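Local structure of RNA-dependent RNA polymerase (Toscana virus, 6QW0) at residues A[31-36]-A[189-194]; A[78-83]-A[87-92]; A[131-136]-A[195-200]; A[166-171]-A[175-180]. The protein probably cleaves host mRNAs near their caps through its N-terminal metal-dependent cap-snatching endonuclease domain, supplying primers for viral transcription. All coordinates share one frame; numbering follows the deposited sequence.

Contact 1: A[31-36]-A[189-194]; sequences TPIPAY and IVFRFR. With SO4 (sulfate ion), chain E.
The ring of Phe191, on helix 183-203, reaches the loop 31-36 and meets four consecutive residues of it. Most of the contact is apolar. CD of Pro34 lies at the ring edge, 3.8 Å from Phe191 CZ, and the two side chains approach from opposite directions. CG2 of Thr31 comes in obliquely at 4.0 Å from Phe191 CE2. CG1 of Ile33 also faces CE2 of Phe191, at 4.1 Å. Phe191 has CG anti to its backbone N (chi1 -171°), which carries the ring off the helix with CZ leading into the loop.

One approach is polar. The carbonyl O of Pro32 sits in the ring plane at the edge, 3.3 Å from Phe191 CZ. The same oxygen accepts a hydrogen bond from Gln58, and Thr31 OG1 is bonded to Ile28 O.

Arg194 NE is bonded to Phe172 O, and its extended side chain brings NH2 to 2.9 Å from O2 of a sulfate ion, in the guanidinium plane and nearly straight at 166°. Ser26, Ile28 and Tyr29 bind the same sulfate.

Between these segments Phe191 makes the whole contact, though Pro34 also packs on Leu195. The carbonyl position suggests a weak attraction to the ring hydrogens.

Contact 2: A[78-83]-A[87-92]; sequences KHDFTF and ADTTDK. With MN3 (manganese (III) ion), chain C.
Asp80 and Thr89 meet where the loop 87-92 passes back along helix 77-82. Thr89 OG1 gives a weak hydrogen bond to Asp80 OD2, 3.1 Å long, and the two side chains cross at about a right angle. The other carboxylate oxygen serves the metal site. Asp80 OD1 accepts from His79 ND1 at 2.9 Å, in the plane of the imidazole and on the anti side of the carboxylate. His79 NE2 then binds a manganese ion at 2.3 Å. Asp114, Glu128, the carbonyl of Phe129 and two waters complete that site. Asp80 is therefore a second-shell residue that fixes the rotation of the histidine ring. His79 CG lies anti to the backbone N (chi1 171°), which sends NE2 to the metal.

The backbone is joined as well. Ala87 N donates to Phe83 O at 3.1 Å, just past the end of the helix. A water bridges the carbonyls of Asp80 and Ala87, donating to each O at 2.8 Å. Within the helix, Lys78 O accepts from both Thr82 N and Thr82 OG1, which arrive from opposite faces of its plane.

Thr82 and Phe83 pack on strand 163-171 and helix 183-203. Phe83 also stacks with Phe129, and Ala87 touches the same phenylalanine, so the turn lies between helix 183-203 and strand 124-131, which supplies Glu128 and Phe129 to the metal.

Contact 3: A[131-136]-A[195-200]; sequences TTMGDA and LARDIF. With SO4 (sulfate ion), chain G; SO4 (sulfate ion), chain F.
Selenomethionine Met133 lays its methyl over the guanidinium of Arg197. Its CE stands above the centre of one face, 3.4 Å from Arg197 CZ. The SE atom follows at 3.8 Å from the same CZ. The Met133 chain is bent at chi2 (-67°) and chi3 (-65°), which folds the end of the side chain back toward helix 183-203. Arg197 comes from the opposite direction and is itself bent at chi3. This is the tight part, and it makes nearly all of the direct contact.

The looser part runs through water. Two waters lie in the guanidinium plane at its edge. One donates to the carbonyls of Thr132 and Gly134 and accepts a weak bond from Arg197 NH1. The other donates to Met133 O and accepts from Arg197 NH2 at 2.9 Å. The loop thus presents three backbone oxygens to the arginine indirectly. Its own shape is set by an ST turn, Gly134 N to Thr132 OG1 at 3.0 Å, with Ser138 also bonded to that hydroxyl.

A sulfate lies at each end of the segment. Thr131 OG1 bonds O1 of one at 2.8 Å. Ala136 N, at the start of helix 136-157, donates to O3 of the other at 2.9 Å, and Asp135 caps that helix through Ser138 N.

Chemically, the guanidinium is used in two ways: its face takes an apolar cover and its N-H edge is solvated.

Contact 4: A[166-171]-A[175-180]; sequences YIIAVH and VVSNLD
Tyr166 and Leu179 close one end of an antiparallel beta hairpin formed by strands 163-171 and 174-177. Leu179 CD2 lies over one face of the tyrosine ring in a CH-pi contact, 3.7 Å from its centroid. Its other branch, CD1, meets Ile168 CD1. Ile168 CG2 packs against Val175 CG1 at 3.7 Å on the face that also carries Val170 and Ser177.

The backbone holds these groups in register. Ala169 and Val176 form a hydrogen-bonded pair, with N-to-O distances of 2.8 Å both ways. After the non-hydrogen-bonded pair Ile168-Ser177, the bond from Asn178 N to Ile167 O is weak and side chains take over. Ile167 N donates to Asn178 OD1 at 2.9 Å. Asn178 ND2 bonds Leu165 O within the hairpin and His19 O in the neighbouring loop.

Farther out, strand 124-131 pairs in parallel with 163-171 on the side away from 174-177. Helix 183-203 packs on Val170 and Val175, and helix 136-157 on Ile167 and His171. The hairpin is part of the central sheet of this PD-(D/E)XK nuclease domain.

With OG anti to the backbone N (chi1 -177°), the Ser177 hydroxyl points across to donate to Ile167 O at 2.7 Å and accepts from Leu179 N in an ST turn.

How the contacts relate
Contacts 1 and 3 share helix 183-203, and their centres lie 11 Å apart. Contact 2 sits beside that helix and holds the manganese-binding histidine. It touches contact 1 where Arg192 NH2 meets Phe81 O at 2.8 Å, probably as a hydrogen bond. Contact 4 is part of the sheet on which contact 2 packs: Phe83 CE1 meets Ile168 CG2 at 3.7 Å. The sheet continues toward contact 3, where Thr132 N approaches Val170 O at 3.0 Å, a probable hydrogen bond. Ile189 and Phe193 of contact 1 both pack on Val170. The other contacts are farther from the metals: the Thr132 side chain is about 12 Å from a manganese ion, that of Ile167 about 8 Å.

Contact 1: A[31-36]-A[189-194]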
# COMPACT_ATOMS: atom_id res chain seq x y z
N THR A 31 14.60 -16.30 9.51
CA THR A 31 13.36 -16.87 9.00
C THR A 31 13.57 -17.47 7.62
O THR A 31 14.24 -16.85 6.78
CB THR A 31 12.26 -15.81 8.93
OG1 THR A 31 12.07 -15.21 10.22
CG2 THR A 31 10.94 -16.40 8.47
N PRO A 32 13.03 -18.66 7.34
CA PRO A 32 13.18 -19.23 6.00
C PRO A 32 12.52 -18.35 4.95
O PRO A 32 11.47 -17.76 5.18
CB PRO A 32 12.47 -20.59 6.11
CG PRO A 32 12.47 -20.91 7.56
CD PRO A 32 12.36 -19.59 8.27
N ILE A 33 13.18 -18.27 3.80
CA ILE A 33 12.72 -17.49 2.66
C ILE A 33 12.43 -18.48 1.53
O ILE A 33 13.29 -19.32 1.24
CB ILE A 33 13.77 -16.46 2.20
CG1 ILE A 33 14.14 -15.54 3.37
CG2 ILE A 33 13.29 -15.67 0.99
CD1 ILE A 33 15.34 -14.64 3.07
N PRO A 34 11.26 -18.46 0.91
CA PRO A 34 10.95 -19.52 -0.06
C PRO A 34 11.76 -19.40 -1.33
O PRO A 34 12.05 -18.30 -1.83
CB PRO A 34 9.45 -19.31 -0.35
CG PRO A 34 9.26 -17.83 -0.14
CD PRO A 34 10.18 -17.47 1.03
N ALA A 35 12.14 -20.56 -1.87
CA ALA A 35 12.75 -20.63 -3.19
C ALA A 35 11.75 -20.18 -4.25
O ALA A 35 10.54 -20.20 -4.05
CB ALA A 35 13.19 -22.07 -3.50
N TYR A 36 12.29 -19.78 -5.40
CA TYR A 36 11.48 -19.39 -6.55
C TYR A 36 12.15 -19.88 -7.82
O TYR A 36 13.37 -19.95 -7.91
CB TYR A 36 11.26 -17.85 -6.62
CG TYR A 36 12.52 -17.03 -6.43
CD1 TYR A 36 12.95 -16.67 -5.15
CD2 TYR A 36 13.32 -16.67 -7.51
CE1 TYR A 36 14.12 -15.95 -4.96
CE2 TYR A 36 14.50 -15.94 -7.32
CZ TYR A 36 14.89 -15.59 -6.04
OH TYR A 36 16.07 -14.89 -5.85
N ILE A 189 5.10 -7.13 5.46
CA ILE A 189 5.44 -6.17 4.42
C ILE A 189 6.93 -6.24 4.09
O ILE A 189 7.32 -6.34 2.92
CB ILE A 189 5.02 -4.75 4.86
CG1 ILE A 189 3.49 -4.66 4.90
CG2 ILE A 189 5.60 -3.70 3.92
CD1 ILE A 189 2.96 -3.61 5.89
N VAL A 190 7.79 -6.19 5.11
CA VAL A 190 9.23 -6.23 4.87
C VAL A 190 9.64 -7.56 4.25
O VAL A 190 10.42 -7.59 3.29
CB VAL A 190 9.99 -5.94 6.18
CG1 VAL A 190 11.50 -6.09 5.95
CG2 VAL A 190 9.68 -4.54 6.69
N PHE A 191 9.12 -8.67 4.77
CA PHE A 191 9.45 -9.98 4.21
C PHE A 191 9.11 -10.06 2.72
O PHE A 191 9.90 -10.55 1.90
CB PHE A 191 8.73 -11.07 5.00
CG PHE A 191 9.16 -12.47 4.65
CD1 PHE A 191 8.53 -13.16 3.63
CD2 PHE A 191 10.17 -13.09 5.36
CE1 PHE A 191 8.91 -14.45 3.30
CE2 PHE A 191 10.56 -14.39 5.04
CZ PHE A 191 9.93 -15.07 4.02
N ARG A 192 7.91 -9.60 2.34
CA ARG A 192 7.51 -9.63 0.94
C ARG A 192 8.36 -8.69 0.09
O ARG A 192 8.66 -9.00 -1.07
CB ARG A 192 6.02 -9.26 0.81
CG ARG A 192 5.07 -10.30 1.42
CD ARG A 192 3.57 -9.90 1.22
NE ARG A 192 3.21 -9.82 -0.19
CZ ARG A 192 2.44 -10.69 -0.83
NH1 ARG A 192 1.92 -11.74 -0.19
NH2 ARG A 192 2.19 -10.53 -2.12
N PHE A 193 8.75 -7.53 0.65
CA PHE A 193 9.60 -6.59 -0.08
C PHE A 193 10.97 -7.21 -0.35
O PHE A 193 11.48 -7.11 -1.47
CB PHE A 193 9.74 -5.28 0.72
CG PHE A 193 10.59 -4.23 0.04
CD1 PHE A 193 10.32 -3.80 -1.25
CD2 PHE A 193 11.64 -3.63 0.73
CE1 PHE A 193 11.09 -2.82 -1.86
CE2 PHE A 193 12.41 -2.63 0.13
CZ PHE A 193 12.14 -2.23 -1.15
N ARG A 194 11.55 -7.87 0.65
CA ARG A 194 12.86 -8.47 0.47
C ARG A 194 12.82 -9.54 -0.61
O ARG A 194 13.72 -9.62 -1.46
CB ARG A 194 13.35 -9.06 1.78
CG ARG A 194 13.66 -8.02 2.85
CD ARG A 194 14.08 -8.70 4.13
NE ARG A 194 14.54 -7.74 5.13
CZ ARG A 194 15.06 -8.10 6.30
NH1 ARG A 194 15.19 -9.38 6.61
NH2 ARG A 194 15.45 -7.16 7.16
S SO4 E . 15.48 -8.03 10.85
O1 SO4 E . 15.50 -9.17 11.76
O2 SO4 E . 16.35 -8.31 9.70
O3 SO4 E . 15.96 -6.84 11.55
O4 SO4 E . 14.12 -7.83 10.39

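Contact 2: A[78-83]-A[87-92]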
# COMPACT_ATOMS: atom_id res chain seq x y z
N LYS A 78 8.04 -4.86 -7.89
CA LYS A 78 8.43 -4.80 -6.48
C LYS A 78 7.32 -4.18 -5.64
O LYS A 78 6.98 -4.69 -4.58
CB LYS A 78 9.73 -4.01 -6.31
CG LYS A 78 10.99 -4.81 -6.61
CD LYS A 78 12.26 -4.01 -6.34
CE LYS A 78 12.37 -2.81 -7.26
NZ LYS A 78 13.61 -2.02 -6.98
N HIS A 79 6.74 -3.09 -6.13
CA HIS A 79 5.68 -2.40 -5.39
C HIS A 79 4.44 -3.29 -5.27
O HIS A 79 3.91 -3.49 -4.16
CB HIS A 79 5.36 -1.09 -6.11
CG HIS A 79 4.15 -0.35 -5.62
ND1 HIS A 79 2.87 -0.72 -5.96
CD2 HIS A 79 4.04 0.77 -4.87
CE1 HIS A 79 2.01 0.13 -5.42
NE2 HIS A 79 2.70 1.05 -4.76
N ASP A 80 3.99 -3.85 -6.39
CA ASP A 80 2.74 -4.60 -6.39
C ASP A 80 2.86 -5.90 -5.59
O ASP A 80 1.94 -6.26 -4.86
CB ASP A 80 2.31 -4.88 -7.83
CG ASP A 80 1.80 -3.62 -8.52
OD1 ASP A 80 1.67 -2.58 -7.84
OD2 ASP A 80 1.53 -3.68 -9.73
N PHE A 81 4.00 -6.59 -5.70
CA PHE A 81 4.17 -7.82 -4.92
C PHE A 81 4.25 -7.53 -3.43
O PHE A 81 3.65 -8.24 -2.62
CB PHE A 81 5.40 -8.59 -5.39
CG PHE A 81 5.58 -9.93 -4.72
CD1 PHE A 81 6.32 -10.05 -3.56
CD2 PHE A 81 5.03 -11.08 -5.28
CE1 PHE A 81 6.49 -11.28 -2.93
CE2 PHE A 81 5.19 -12.32 -4.65
CZ PHE A 81 5.92 -12.41 -3.48
N THR A 82 5.00 -6.49 -3.05
CA THR A 82 5.18 -6.20 -1.63
C THR A 82 3.85 -6.05 -0.91
O THR A 82 3.65 -6.60 0.17
CB THR A 82 6.01 -4.93 -1.46
OG1 THR A 82 7.34 -5.15 -1.95
CG2 THR A 82 6.06 -4.51 0.00
N PHE A 83 2.91 -5.32 -1.53
CA PHE A 83 1.68 -4.95 -0.86
C PHE A 83 0.49 -5.79 -1.33
O PHE A 83 -0.65 -5.48 -0.98
CB PHE A 83 1.42 -3.45 -1.07
CG PHE A 83 2.50 -2.59 -0.47
CD1 PHE A 83 2.51 -2.32 0.88
CD2 PHE A 83 3.51 -2.06 -1.27
CE1 PHE A 83 3.51 -1.53 1.46
CE2 PHE A 83 4.52 -1.27 -0.70
CZ PHE A 83 4.51 -1.00 0.66
N ALA A 87 -3.75 -5.15 -0.95
CA ALA A 87 -4.58 -4.64 -2.03
C ALA A 87 -4.05 -5.17 -3.35
O ALA A 87 -2.84 -5.22 -3.56
CB ALA A 87 -4.60 -3.11 -2.05
N ASP A 88 -4.97 -5.55 -4.23
CA ASP A 88 -4.58 -5.78 -5.60
C ASP A 88 -4.31 -4.45 -6.29
O ASP A 88 -4.73 -3.38 -5.82
CB ASP A 88 -5.67 -6.57 -6.33
CG ASP A 88 -5.87 -7.96 -5.76
OD1 ASP A 88 -4.93 -8.49 -5.14
OD2 ASP A 88 -6.99 -8.51 -5.91
N THR A 89 -3.59 -4.51 -7.40
CA THR A 89 -3.34 -3.32 -8.19
C THR A 89 -4.66 -2.69 -8.63
O THR A 89 -5.63 -3.39 -8.92
CB THR A 89 -2.48 -3.67 -9.41
OG1 THR A 89 -1.38 -4.48 -8.99
CG2 THR A 89 -1.94 -2.41 -10.08
N THR A 90 -4.69 -1.36 -8.68
CA THR A 90 -5.94 -0.66 -8.97
C THR A 90 -5.69 0.51 -9.91
O THR A 90 -4.58 1.05 -9.99
CB THR A 90 -6.62 -0.14 -7.70
OG1 THR A 90 -7.95 0.27 -8.02
CG2 THR A 90 -5.84 1.05 -7.12
N ASP A 91 -6.75 0.89 -10.61
CA ASP A 91 -6.81 2.12 -11.39
C ASP A 91 -8.01 2.97 -10.97
O ASP A 91 -8.54 3.75 -11.76
N LYS A 92 -8.45 2.82 -9.72
CA LYS A 92 -9.60 3.57 -9.23
C LYS A 92 -9.22 5.03 -8.97
O LYS A 92 -8.32 5.32 -8.18
CB LYS A 92 -10.16 2.91 -7.97
CG LYS A 92 -11.56 3.37 -7.61
CD LYS A 92 -11.80 3.35 -6.11
CE LYS A 92 -12.56 2.10 -5.72
NZ LYS A 92 -12.28 1.71 -4.31
MN MN3 C . 1.94 3.22 -4.53
O HOH W 1 -0.26 -4.59 -4.57
O HOH W 2 1.54 3.39 -6.86
O HOH W 3 3.78 4.20 -5.63

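Contact 3: A[131-136]-A[195-200]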
# COMPACT_ATOMS: atom_id res chain seq x y z
N THR A 131 7.87 2.22 -1.85
CA THR A 131 9.06 1.46 -1.49
C THR A 131 10.28 2.37 -1.60
O THR A 131 10.23 3.44 -2.21
CB THR A 131 9.27 0.24 -2.40
OG1 THR A 131 9.61 0.70 -3.71
CG2 THR A 131 8.01 -0.61 -2.49
N THR A 132 11.39 1.91 -1.03
CA THR A 132 12.67 2.57 -1.23
C THR A 132 13.77 1.52 -1.17
O THR A 132 13.66 0.56 -0.40
CB THR A 132 12.94 3.67 -0.20
OG1 THR A 132 14.22 4.27 -0.48
CG2 THR A 132 12.97 3.11 1.22
N MSE A 133 14.80 1.71 -1.97
CA MSE A 133 15.98 0.85 -1.90
C MSE A 133 17.01 1.39 -0.90
O MSE A 133 18.08 0.81 -0.72
CB MSE A 133 16.62 0.72 -3.29
CG MSE A 133 15.71 0.09 -4.33
SE MSE A 133 15.34 -1.77 -3.93
CE MSE A 133 17.15 -2.48 -4.13
N GLY A 134 16.67 2.49 -0.23
CA GLY A 134 17.54 3.13 0.74
C GLY A 134 17.24 2.73 2.16
O GLY A 134 16.73 1.64 2.44
N ASP A 135 17.58 3.61 3.10
CA ASP A 135 17.46 3.30 4.52
C ASP A 135 16.19 3.93 5.10
O ASP A 135 15.32 4.41 4.37
CB ASP A 135 18.72 3.75 5.27
CG ASP A 135 18.98 5.25 5.18
OD1 ASP A 135 18.10 6.01 4.70
OD2 ASP A 135 20.08 5.67 5.60
N ALA A 136 16.07 3.91 6.42
CA ALA A 136 14.84 4.38 7.06
C ALA A 136 14.60 5.86 6.79
O ALA A 136 13.45 6.28 6.60
CB ALA A 136 14.88 4.09 8.56
N LEU A 195 11.77 -10.36 -0.61
CA LEU A 195 11.64 -11.39 -1.63
C LEU A 195 11.42 -10.78 -3.00
O LEU A 195 11.96 -11.25 -4.00
CB LEU A 195 10.50 -12.34 -1.26
CG LEU A 195 10.25 -13.45 -2.28
CD1 LEU A 195 11.51 -14.33 -2.42
CD2 LEU A 195 9.05 -14.28 -1.86
N ALA A 196 10.62 -9.70 -3.06
CA ALA A 196 10.38 -9.02 -4.32
C ALA A 196 11.66 -8.46 -4.90
O ALA A 196 11.87 -8.51 -6.12
CB ALA A 196 9.33 -7.92 -4.14
N ARG A 197 12.54 -7.92 -4.05
CA ARG A 197 13.83 -7.43 -4.52
C ARG A 197 14.68 -8.56 -5.09
O ARG A 197 15.35 -8.38 -6.11
CB ARG A 197 14.58 -6.73 -3.39
CG ARG A 197 14.01 -5.37 -3.03
CD ARG A 197 14.56 -4.87 -1.71
NE ARG A 197 16.02 -4.77 -1.71
CZ ARG A 197 16.70 -3.82 -1.06
NH1 ARG A 197 16.06 -2.88 -0.38
NH2 ARG A 197 18.03 -3.81 -1.09
N ASP A 198 14.69 -9.72 -4.42
CA ASP A 198 15.45 -10.86 -4.93
C ASP A 198 14.94 -11.28 -6.30
O ASP A 198 15.72 -11.52 -7.22
CB ASP A 198 15.37 -12.03 -3.95
CG ASP A 198 16.24 -11.85 -2.71
OD1 ASP A 198 17.18 -11.03 -2.74
OD2 ASP A 198 15.98 -12.54 -1.71
N ILE A 199 13.61 -11.39 -6.43
CA ILE A 199 13.02 -11.82 -7.70
C ILE A 199 13.27 -10.78 -8.78
O ILE A 199 13.63 -11.11 -9.91
CB ILE A 199 11.52 -12.10 -7.52
CG1 ILE A 199 11.31 -13.32 -6.62
CG2 ILE A 199 10.83 -12.29 -8.87
CD1 ILE A 199 9.87 -13.49 -6.16
N PHE A 200 13.10 -9.50 -8.43
CA PHE A 200 13.26 -8.44 -9.42
C PHE A 200 14.67 -8.40 -9.99
O PHE A 200 14.85 -8.14 -11.19
CB PHE A 200 12.92 -7.09 -8.78
CG PHE A 200 13.01 -5.94 -9.73
CD1 PHE A 200 12.03 -5.75 -10.69
CD2 PHE A 200 14.08 -5.06 -9.67
CE1 PHE A 200 12.11 -4.69 -11.58
CE2 PHE A 200 14.17 -4.00 -10.56
CZ PHE A 200 13.18 -3.82 -11.51
S SO4 G . 7.29 3.04 -5.59
O1 SO4 G . 7.37 1.69 -5.04
O2 SO4 G . 6.88 2.94 -6.99
O3 SO4 G . 6.33 3.86 -4.85
O4 SO4 G . 8.62 3.65 -5.52
S SO4 F . 18.48 1.63 8.74
O1 SO4 F . 18.17 0.73 7.63
O2 SO4 F . 17.90 1.10 9.97
O3 SO4 F . 17.92 2.94 8.47
O4 SO4 F . 19.93 1.73 8.87
O HOH W 4 15.52 -0.56 1.34
O HOH W 5 18.61 -1.54 0.61

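Contact 4: A[166-171]-A[175-180]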
# COMPACT_ATOMS: atom_id res chain seq x y z
N TYR A 166 -3.51 7.75 4.67
CA TYR A 166 -2.56 6.81 5.26
C TYR A 166 -1.49 6.44 4.25
O TYR A 166 -1.78 6.28 3.06
CB TYR A 166 -3.25 5.54 5.76
CG TYR A 166 -4.06 5.71 7.03
CD1 TYR A 166 -3.42 5.93 8.26
CD2 TYR A 166 -5.46 5.69 6.99
CE1 TYR A 166 -4.16 6.08 9.42
CE2 TYR A 166 -6.20 5.85 8.15
CZ TYR A 166 -5.55 6.06 9.35
OH TYR A 166 -6.28 6.21 10.51
N ILE A 167 -0.26 6.26 4.74
CA ILE A 167 0.90 5.93 3.91
C ILE A 167 1.59 4.72 4.51
O ILE A 167 1.69 4.62 5.74
CB ILE A 167 1.92 7.08 3.85
CG1 ILE A 167 1.23 8.41 3.51
CG2 ILE A 167 3.04 6.76 2.87
CD1 ILE A 167 0.68 8.51 2.10
N ILE A 168 2.06 3.81 3.66
CA ILE A 168 3.01 2.77 4.08
C ILE A 168 4.23 2.85 3.16
O ILE A 168 4.11 2.63 1.95
CB ILE A 168 2.42 1.35 4.01
CG1 ILE A 168 1.05 1.29 4.71
CG2 ILE A 168 3.37 0.35 4.65
CD1 ILE A 168 0.36 -0.07 4.57
N ALA A 169 5.40 3.15 3.74
CA ALA A 169 6.67 3.18 3.01
C ALA A 169 7.59 2.09 3.54
O ALA A 169 7.95 2.11 4.72
CB ALA A 169 7.35 4.55 3.16
N VAL A 170 7.98 1.13 2.68
CA VAL A 170 8.80 -0.00 3.12
C VAL A 170 10.25 0.22 2.73
O VAL A 170 10.55 0.79 1.67
CB VAL A 170 8.27 -1.34 2.54
CG1 VAL A 170 8.38 -1.34 1.03
CG2 VAL A 170 9.02 -2.52 3.15
N HIS A 171 11.16 -0.19 3.60
CA HIS A 171 12.58 -0.32 3.29
C HIS A 171 13.05 -1.69 3.77
O HIS A 171 12.30 -2.46 4.36
CB HIS A 171 13.39 0.84 3.91
CG HIS A 171 13.31 0.92 5.40
ND1 HIS A 171 14.29 0.42 6.23
CD2 HIS A 171 12.37 1.47 6.21
CE1 HIS A 171 13.95 0.63 7.49
NE2 HIS A 171 12.79 1.27 7.50
N VAL A 175 9.43 -0.21 8.17
CA VAL A 175 8.31 0.47 7.54
C VAL A 175 8.15 1.83 8.21
O VAL A 175 8.29 1.93 9.43
CB VAL A 175 7.01 -0.36 7.69
CG1 VAL A 175 5.78 0.47 7.41
CG2 VAL A 175 7.05 -1.60 6.80
N VAL A 176 7.87 2.86 7.41
CA VAL A 176 7.39 4.14 7.92
C VAL A 176 5.92 4.24 7.54
O VAL A 176 5.58 4.17 6.36
CB VAL A 176 8.19 5.32 7.37
CG1 VAL A 176 7.63 6.63 7.90
CG2 VAL A 176 9.66 5.17 7.78
N SER A 177 5.06 4.39 8.54
CA SER A 177 3.62 4.39 8.28
C SER A 177 2.91 5.15 9.38
O SER A 177 3.36 5.17 10.53
CB SER A 177 3.06 2.96 8.20
OG SER A 177 1.67 2.97 7.86
N ASN A 178 1.76 5.75 9.05
CA ASN A 178 0.90 6.30 10.09
C ASN A 178 -0.26 5.38 10.43
O ASN A 178 -1.12 5.75 11.25
CB ASN A 178 0.42 7.72 9.72
CG ASN A 178 -0.26 7.82 8.37
OD1 ASN A 178 -0.25 6.89 7.57
ND2 ASN A 178 -0.85 8.98 8.10
N LEU A 179 -0.29 4.17 9.88
CA LEU A 179 -1.13 3.13 10.47
C LEU A 179 -0.50 2.64 11.77
O LEU A 179 0.69 2.84 12.02
CB LEU A 179 -1.32 1.97 9.49
CG LEU A 179 -2.14 2.27 8.23
CD1 LEU A 179 -1.89 1.18 7.18
CD2 LEU A 179 -3.62 2.38 8.57
N ASP A 180 -1.31 1.99 12.59
CA ASP A 180 -0.87 1.39 13.85
C ASP A 180 -0.66 -0.11 13.61
O ASP A 180 -1.58 -0.91 13.71
CB ASP A 180 -1.90 1.65 14.95
CG ASP A 180 -1.50 1.07 16.29
OD1 ASP A 180 -0.30 0.80 16.52
OD2 ASP A 180 -2.41 0.88 17.12
O HOH W 6 11.68 2.33 9.83